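Local atomic coordinates of DNA-binding protein HU (Anabaena sp., PDB entry 1P78), a protein that binds and wraps DNA as a histone-like homodimer, stabilising it against denaturation, and is essential for heterocyst differentiation. Residues R55-G60 and K68-A73. Sequence-based numbering, arbitrary orientation.
Sequences RKAREG and KMEIPA. With nucleotides of chain B; nucleotides of chain A.
Arg58 and Gly60 pair with Ile71 and Met69 in an antiparallel two-stranded contact near the far end of the beta hairpin formed by strands 48-61 and 68-81. Two backbone bonds join each pair, among them Ile71 N to Arg58 O at 2.7 Å. Toward the globular body the regular pairing is interrupted around Lys56 and Pro72, where one water donates to both carbonyl oxygens. This is the DNA-binding arm of the HU/IHF fold, here inserted in the minor groove: with CG wedged between its backbone N and carbonyl carbon (chi1 50°), Arg58 extends to the nucleotides. Its NH2 donates a weak, bent bond of 2.7 Å to O4' of DG14 of chain B, at the guanidinium edge, while Ile71 CD1 lies over one face of that group, 3.6 Å from NH1. Glu59 points to the opposite face of the sheet from Arg58 and Ile71. The Lys68 side chain crosses it at about a right angle, and its NZ forms a salt bridge with Glu59 OE1 at 2.9 Å, on the anti side and tilted from the carboxylate plane. The same NZ reaches OP1 of DA9 of chain A at 2.8 Å, so one ammonium links carboxylate and phosphate. A methionine in place of Lys68 would probably leave these two anions without their shared cation.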
loop_
_atom_site.group_PDB
_atom_site.type_symbol
_atom_site.label_atom_id
_atom_site.label_comp_id
_atom_site.label_asym_id
_atom_site.label_seq_id
_atom_site.Cartn_x
_atom_site.Cartn_y
_atom_site.Cartn_z
ATOM N N ARG C 55 -4.210 -16.234 7.120
ATOM C CA ARG C 55 -2.965 -16.985 7.291
ATOM C C ARG C 55 -3.219 -18.187 8.187
ATOM O O ARG C 55 -3.702 -18.027 9.325
ATOM C CB ARG C 55 -1.901 -16.093 7.914
ATOM C CG ARG C 55 -1.423 -14.947 7.022
ATOM C CD ARG C 55 -0.370 -15.414 6.059
ATOM N NE ARG C 55 0.107 -14.392 5.135
ATOM C CZ ARG C 55 -0.473 -14.108 3.966
ATOM N NH1 ARG C 55 -1.579 -14.742 3.563
ATOM N NH2 ARG C 55 0.068 -13.172 3.208
ATOM N N LYS C 56 -2.923 -19.378 7.664
ATOM C CA LYS C 56 -3.098 -20.632 8.387
ATOM C C LYS C 56 -2.075 -20.770 9.523
ATOM O O LYS C 56 -0.989 -20.165 9.475
ATOM C CB LYS C 56 -2.919 -21.819 7.433
ATOM C CG LYS C 56 -4.119 -22.164 6.609
ATOM C CD LYS C 56 -3.847 -23.427 5.809
ATOM C CE LYS C 56 -5.027 -23.784 4.846
ATOM N NZ LYS C 56 -5.837 -22.577 4.416
ATOM N N ALA C 57 -2.413 -21.564 10.542
ATOM C CA ALA C 57 -1.417 -21.942 11.548
ATOM C C ALA C 57 -0.226 -22.578 10.801
ATOM O O ALA C 57 -0.412 -23.275 9.800
ATOM C CB ALA C 57 -2.002 -22.933 12.578
ATOM N N ARG C 58 0.990 -22.331 11.276
ATOM C CA ARG C 58 2.139 -22.988 10.679
ATOM C C ARG C 58 3.164 -23.300 11.737
ATOM O O ARG C 58 3.282 -22.575 12.728
ATOM C CB ARG C 58 2.772 -22.158 9.573
ATOM C CG ARG C 58 3.054 -20.738 9.920
ATOM C CD ARG C 58 3.279 -19.871 8.684
ATOM N NE ARG C 58 3.642 -18.489 9.039
ATOM C CZ ARG C 58 4.873 -18.099 9.409
ATOM N NH1 ARG C 58 5.852 -19.001 9.467
ATOM N NH2 ARG C 58 5.136 -16.811 9.709
ATOM N N GLU C 59 3.909 -24.372 11.521
ATOM C CA GLU C 59 4.911 -24.739 12.502
ATOM C C GLU C 59 6.141 -23.839 12.394
ATOM O O GLU C 59 6.580 -23.524 11.311
ATOM C CB GLU C 59 5.266 -26.218 12.397
ATOM C CG GLU C 59 4.307 -27.073 13.213
ATOM C CD GLU C 59 4.591 -28.551 13.094
ATOM O OE1 GLU C 59 5.776 -28.975 13.224
ATOM O OE2 GLU C 59 3.617 -29.288 12.860
ATOM N N GLY C 60 6.633 -23.388 13.538
ATOM C CA GLY C 60 7.877 -22.658 13.628
ATOM C C GLY C 60 8.791 -23.329 14.619
ATOM O O GLY C 60 8.582 -24.498 14.983
ATOM N N LYS C 68 10.134 -27.378 18.467
ATOM C CA LYS C 68 9.109 -27.051 17.494
ATOM C C LYS C 68 7.939 -26.399 18.214
ATOM O O LYS C 68 7.627 -26.769 19.351
ATOM C CB LYS C 68 8.639 -28.308 16.777
ATOM C CG LYS C 68 8.172 -28.070 15.344
ATOM C CD LYS C 68 9.374 -27.701 14.440
ATOM C CE LYS C 68 8.932 -27.321 13.020
ATOM N NZ LYS C 68 8.465 -28.556 12.335
ATOM N N MET C 69 7.311 -25.420 17.568
ATOM C CA MET C 69 6.078 -24.808 18.079
ATOM C C MET C 69 5.070 -24.478 16.963
ATOM O O MET C 69 5.400 -24.567 15.781
ATOM C CB MET C 69 6.390 -23.570 18.944
ATOM C CG MET C 69 7.457 -22.630 18.389
ATOM S SD MET C 69 6.738 -21.715 17.004
ATOM C CE MET C 69 5.545 -20.647 17.955
ATOM N N GLU C 70 3.836 -24.105 17.326
ATOM C CA GLU C 70 2.849 -23.709 16.309
ATOM C C GLU C 70 2.570 -22.194 16.296
ATOM O O GLU C 70 2.206 -21.600 17.290
ATOM C CB GLU C 70 1.533 -24.529 16.425
ATOM C CG GLU C 70 0.624 -24.320 15.209
ATOM C CD GLU C 70 -0.629 -25.202 15.170
ATOM O OE1 GLU C 70 -1.648 -24.895 15.848
ATOM O OE2 GLU C 70 -0.604 -26.204 14.419
ATOM N N ILE C 71 2.753 -21.577 15.149
ATOM C CA ILE C 71 2.366 -20.193 14.972
ATOM C C ILE C 71 0.878 -20.190 14.624
ATOM O O ILE C 71 0.481 -20.743 13.582
ATOM C CB ILE C 71 3.187 -19.547 13.857
ATOM C CG1 ILE C 71 4.668 -19.699 14.153
ATOM C CG2 ILE C 71 2.821 -18.065 13.716
ATOM C CD1 ILE C 71 5.564 -19.168 13.070
ATOM N N PRO C 72 0.055 -19.607 15.492
ATOM C CA PRO C 72 -1.404 -19.682 15.294
ATOM C C PRO C 72 -1.814 -18.943 14.041
ATOM O O PRO C 72 -1.090 -18.070 13.601
ATOM C CB PRO C 72 -1.995 -19.027 16.561
ATOM C CG PRO C 72 -0.894 -18.147 17.074
ATOM C CD PRO C 72 0.427 -18.827 16.691
ATOM N N ALA C 73 -2.945 -19.334 13.471
ATOM C CA ALA C 73 -3.525 -18.675 12.311
ATOM C C ALA C 73 -3.713 -17.182 12.561
ATOM O O ALA C 73 -3.977 -16.767 13.673
ATOM C CB ALA C 73 -4.863 -19.288 12.047
ATOM P P DG B 14 5.942 -10.713 10.492
ATOM O OP1 DG B 14 4.693 -10.105 11.004
ATOM O OP2 DG B 14 7.209 -9.922 10.462
ATOM O "O5'" DG B 14 6.163 -12.081 11.310
ATOM C "C5'" DG B 14 5.111 -13.072 11.343
ATOM C "C4'" DG B 14 5.651 -14.353 11.923
ATOM O "O4'" DG B 14 6.559 -14.970 10.978
ATOM C "C3'" DG B 14 6.442 -14.130 13.198
ATOM O "O3'" DG B 14 5.853 -14.886 14.219
ATOM C "C2'" DG B 14 7.850 -14.609 12.879
ATOM C "C1'" DG B 14 7.627 -15.539 11.699
ATOM N N9 DG B 14 8.787 -15.690 10.826
ATOM C C8 DG B 14 9.606 -14.691 10.345
ATOM N N7 DG B 14 10.567 -15.126 9.570
ATOM C C5 DG B 14 10.385 -16.509 9.527
ATOM C C6 DG B 14 11.123 -17.526 8.858
ATOM O O6 DG B 14 12.125 -17.421 8.154
ATOM N N1 DG B 14 10.623 -18.801 9.080
ATOM C C2 DG B 14 9.509 -19.048 9.864
ATOM N N2 DG B 14 9.157 -20.325 9.976
ATOM N N3 DG B 14 8.799 -18.111 10.507
ATOM C C4 DG B 14 9.287 -16.865 10.302
ATOM P P DT A 11 -1.175 -20.700 3.852
ATOM O OP1 DT A 11 -2.285 -19.898 4.443
ATOM O OP2 DT A 11 -1.516 -21.864 2.985
ATOM O "O5'" DT A 11 -0.104 -19.820 2.987
ATOM C "C5'" DT A 11 0.283 -18.567 3.530
ATOM C "C4'" DT A 11 1.185 -17.733 2.655
ATOM O "O4'" DT A 11 2.396 -18.454 2.443
ATOM C "C3'" DT A 11 0.658 -17.407 1.259
ATOM O "O3'" DT A 11 0.165 -16.072 1.235
ATOM C "C2'" DT A 11 1.882 -17.516 0.357
ATOM C "C1'" DT A 11 3.015 -17.915 1.288
ATOM N N1 DT A 11 3.925 -18.967 0.757
ATOM C C2 DT A 11 5.198 -18.633 0.267
ATOM O O2 DT A 11 5.686 -17.511 0.191
ATOM N N3 DT A 11 5.904 -19.719 -0.168
ATOM C C4 DT A 11 5.504 -21.047 -0.164
ATOM O O4 DT A 11 6.262 -21.915 -0.568
ATOM C C5 DT A 11 4.173 -21.336 0.350
ATOM C C7 DT A 11 3.598 -22.753 0.393
ATOM C C6 DT A 11 3.467 -20.279 0.798
ATOM P P DA A 9 8.948 -27.994 8.268
ATOM O OP1 DA A 9 8.472 -28.532 9.570
ATOM O OP2 DA A 9 9.098 -28.853 7.060
ATOM O "O5'" DA A 9 7.890 -26.877 7.835
ATOM C "C5'" DA A 9 7.192 -26.117 8.848
ATOM C "C4'" DA A 9 6.305 -25.117 8.125
ATOM O "O4'" DA A 9 7.098 -23.949 7.780
ATOM C "C3'" DA A 9 5.714 -25.627 6.811
ATOM O "O3'" DA A 9 4.424 -25.052 6.671
ATOM C "C2'" DA A 9 6.694 -25.095 5.777
ATOM C "C1'" DA A 9 6.948 -23.723 6.378
ATOM N N9 DA A 9 8.089 -22.939 5.864
ATOM C C8 DA A 9 9.137 -23.324 5.084
ATOM N N7 DA A 9 9.998 -22.348 4.832
ATOM C C5 DA A 9 9.464 -21.254 5.489
ATOM C C6 DA A 9 9.851 -19.905 5.626
ATOM N N6 DA A 9 10.934 -19.406 5.075
ATOM N N1 DA A 9 9.084 -19.055 6.360
ATOM C C2 DA A 9 7.986 -19.537 6.935
ATOM N N3 DA A 9 7.519 -20.787 6.870
ATOM C C4 DA A 9 8.299 -21.604 6.134
HETATM O O HOH W 1 -0.140 -17.883 10.913
#